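Side-chain contact in chitinase A (Pteris ryukyuensis, PDB 4RL3), which probably hydrolyses the glycosidic bonds of chitin, as the catalytic domain of a family 18 chitinase from a fern: residues S194-L199 against V213-S218. Residues are numbered along the deposited sequence; the frame is centred on the assembly and turned at random.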
loop_
_atom_site.group_PDB
_atom_site.type_symbol
_atom_site.label_atom_id
_atom_site.label_comp_id
_atom_site.label_asym_id
_atom_site.label_seq_id
_atom_site.Cartn_x
_atom_site.Cartn_y
_atom_site.Cartn_z
ATOM N N SER A 194 10.693 -17.407 -13.497
ATOM C CA SER A 194 10.453 -17.041 -14.893
ATOM C C SER A 194 9.022 -16.548 -15.107
ATOM O O SER A 194 8.791 -15.528 -15.753
ATOM C CB SER A 194 10.705 -18.246 -15.800
ATOM O OG SER A 194 10.439 -17.929 -17.156
ATOM N N GLN A 195 8.066 -17.288 -14.561
ATOM C CA GLN A 195 6.660 -16.894 -14.633
ATOM C C GLN A 195 6.428 -15.546 -13.945
ATOM O O GLN A 195 5.667 -14.721 -14.440
ATOM C CB GLN A 195 5.756 -17.932 -13.995
ATOM C CG GLN A 195 5.621 -19.205 -14.816
ATOM C CD GLN A 195 4.778 -20.239 -14.113
ATOM O OE1 GLN A 195 4.999 -20.556 -12.935
ATOM N NE2 GLN A 195 3.792 -20.771 -14.817
ATOM N N TYR A 196 7.085 -15.330 -12.809
ATOM C CA TYR A 196 6.928 -14.068 -12.092
ATOM C C TYR A 196 7.379 -12.885 -12.945
ATOM O O TYR A 196 6.725 -11.831 -12.968
ATOM C CB TYR A 196 7.701 -14.083 -10.777
ATOM C CG TYR A 196 7.386 -12.914 -9.858
ATOM C CD1 TYR A 196 7.959 -11.661 -10.069
ATOM C CD2 TYR A 196 6.519 -13.070 -8.776
ATOM C CE1 TYR A 196 7.670 -10.598 -9.228
ATOM C CE2 TYR A 196 6.211 -12.004 -7.939
ATOM C CZ TYR A 196 6.803 -10.777 -8.174
ATOM O OH TYR A 196 6.538 -9.713 -7.347
ATOM N N VAL A 197 8.513 -13.038 -13.616
ATOM C CA VAL A 197 8.997 -11.998 -14.510
ATOM C C VAL A 197 7.944 -11.719 -15.595
ATOM O O VAL A 197 7.646 -10.563 -15.902
ATOM C CB VAL A 197 10.365 -12.356 -15.129
ATOM C CG1 VAL A 197 10.749 -11.366 -16.202
ATOM C CG2 VAL A 197 11.436 -12.396 -14.046
ATOM N N SER A 198 7.363 -12.775 -16.160
ATOM C CA SER A 198 6.307 -12.594 -17.161
ATOM C C SER A 198 5.074 -11.879 -16.579
ATOM O O SER A 198 4.516 -10.969 -17.202
ATOM C CB SER A 198 5.892 -13.944 -17.752
ATOM O OG SER A 198 6.962 -14.563 -18.453
ATOM N N LEU A 199 4.669 -12.286 -15.386
ATOM C CA LEU A 199 3.503 -11.692 -14.727
ATOM C C LEU A 199 3.752 -10.221 -14.405
ATOM O O LEU A 199 2.847 -9.377 -14.528
ATOM C CB LEU A 199 3.170 -12.450 -13.442
ATOM C CG LEU A 199 2.695 -13.889 -13.636
ATOM C CD1 LEU A 199 2.765 -14.652 -12.327
ATOM C CD2 LEU A 199 1.294 -13.923 -14.208
ATOM N N VAL A 213 5.894 0.660 -11.102
ATOM C CA VAL A 213 5.254 -0.575 -10.663
ATOM C C VAL A 213 6.218 -1.399 -9.802
ATOM O O VAL A 213 7.216 -1.917 -10.285
ATOM C CB VAL A 213 4.720 -1.403 -11.858
ATOM C CG1 VAL A 213 3.989 -2.638 -11.355
ATOM C CG2 VAL A 213 3.789 -0.550 -12.717
ATOM N N LEU A 214 5.903 -1.504 -8.512
ATOM C CA LEU A 214 6.737 -2.261 -7.573
ATOM C C LEU A 214 6.433 -3.751 -7.624
ATOM O O LEU A 214 5.289 -4.149 -7.794
ATOM C CB LEU A 214 6.531 -1.748 -6.146
ATOM C CG LEU A 214 6.752 -0.248 -5.946
ATOM C CD1 LEU A 214 6.410 0.114 -4.519
ATOM C CD2 LEU A 214 8.167 0.162 -6.298
ATOM N N ALA A 215 7.472 -4.575 -7.483
ATOM C CA ALA A 215 7.292 -5.996 -7.273
ATOM C C ALA A 215 6.891 -6.214 -5.835
ATOM O O ALA A 215 7.080 -5.337 -4.993
ATOM C CB ALA A 215 8.577 -6.747 -7.577
ATOM N N SER A 216 6.333 -7.381 -5.544
ATOM C CA SER A 216 5.880 -7.689 -4.194
ATOM C C SER A 216 5.736 -9.175 -3.921
ATOM O O SER A 216 5.674 -10.015 -4.840
ATOM C CB SER A 216 4.549 -7.001 -3.895
ATOM O OG SER A 216 3.549 -7.413 -4.805
ATOM N N PHE A 217 5.693 -9.478 -2.631
ATOM C CA PHE A 217 5.354 -10.795 -2.139
ATOM C C PHE A 217 4.711 -10.700 -0.764
ATOM O O PHE A 217 4.760 -9.657 -0.118
ATOM C CB PHE A 217 6.575 -11.743 -2.145
ATOM C CG PHE A 217 7.774 -11.251 -1.362
ATOM C CD1 PHE A 217 7.874 -11.480 -0.001
ATOM C CD2 PHE A 217 8.816 -10.593 -2.000
ATOM C CE1 PHE A 217 8.982 -11.050 0.718
ATOM C CE2 PHE A 217 9.926 -10.163 -1.296
ATOM C CZ PHE A 217 9.997 -10.391 0.074
ATOM N N SER A 218 4.090 -11.797 -0.341
ATOM C CA SER A 218 3.511 -11.903 0.979
ATOM C C SER A 218 4.415 -12.725 1.874
ATOM O O SER A 218 5.020 -13.703 1.430
ATOM C CB SER A 218 2.130 -12.555 0.908
ATOM O OG SER A 218 1.674 -12.950 2.195
#
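Tyr196 reaches from helix 193-206 to strand 215-218 and touches Ala215 and Ser216. The helix and the following strand belong to the TIM barrel of family 18 glycosyl hydrolases. The contact therefore joins an outer helix to a barrel strand, and a single side chain spans the interval. The CA atoms of Tyr196 and Ala215 are 9.4 Å apart.

The polar part is centred on a hydrogen bond from the phenol to the strand backbone. Tyr196 OH donates to the backbone O of Ser216 at 2.7 Å. The hydroxyl approaches at a C=O...O angle of 127° and lies 17° from the carbonyl plane. The carbonyl is thus met from the side rather than head-on. It lies near the plane of the phenol ring, at the edge that carries the hydroxyl. The bond gives this buried phenol a partner in the strand backbone. Chi1 of Tyr196 is -169°, which places CG opposite the backbone N and directs the ring across to the strand.

The apolar part is small. The Ala215 methyl points to the helix and also meets the ring at its edge, near its plane. CB of Ala215 lies 3.6 Å from Tyr196 OH and 4.3 Å from Tyr196 CE1. The two segments together bury about 107 Å² against each other.

Neighbours complete the packing. The Phe184 ring meets the tyrosine ring at a slant, and Val229 and Ala232 of helix 226-238 touch it as well. Ser216 takes part through its backbone: its CB points away from the helix, and its OG is hydrogen-bonded to Phe182 O and Phe184 N.

At the end of the phenol, Tyr196 OH also lies 3.0 Å from the backbone N of Ser216.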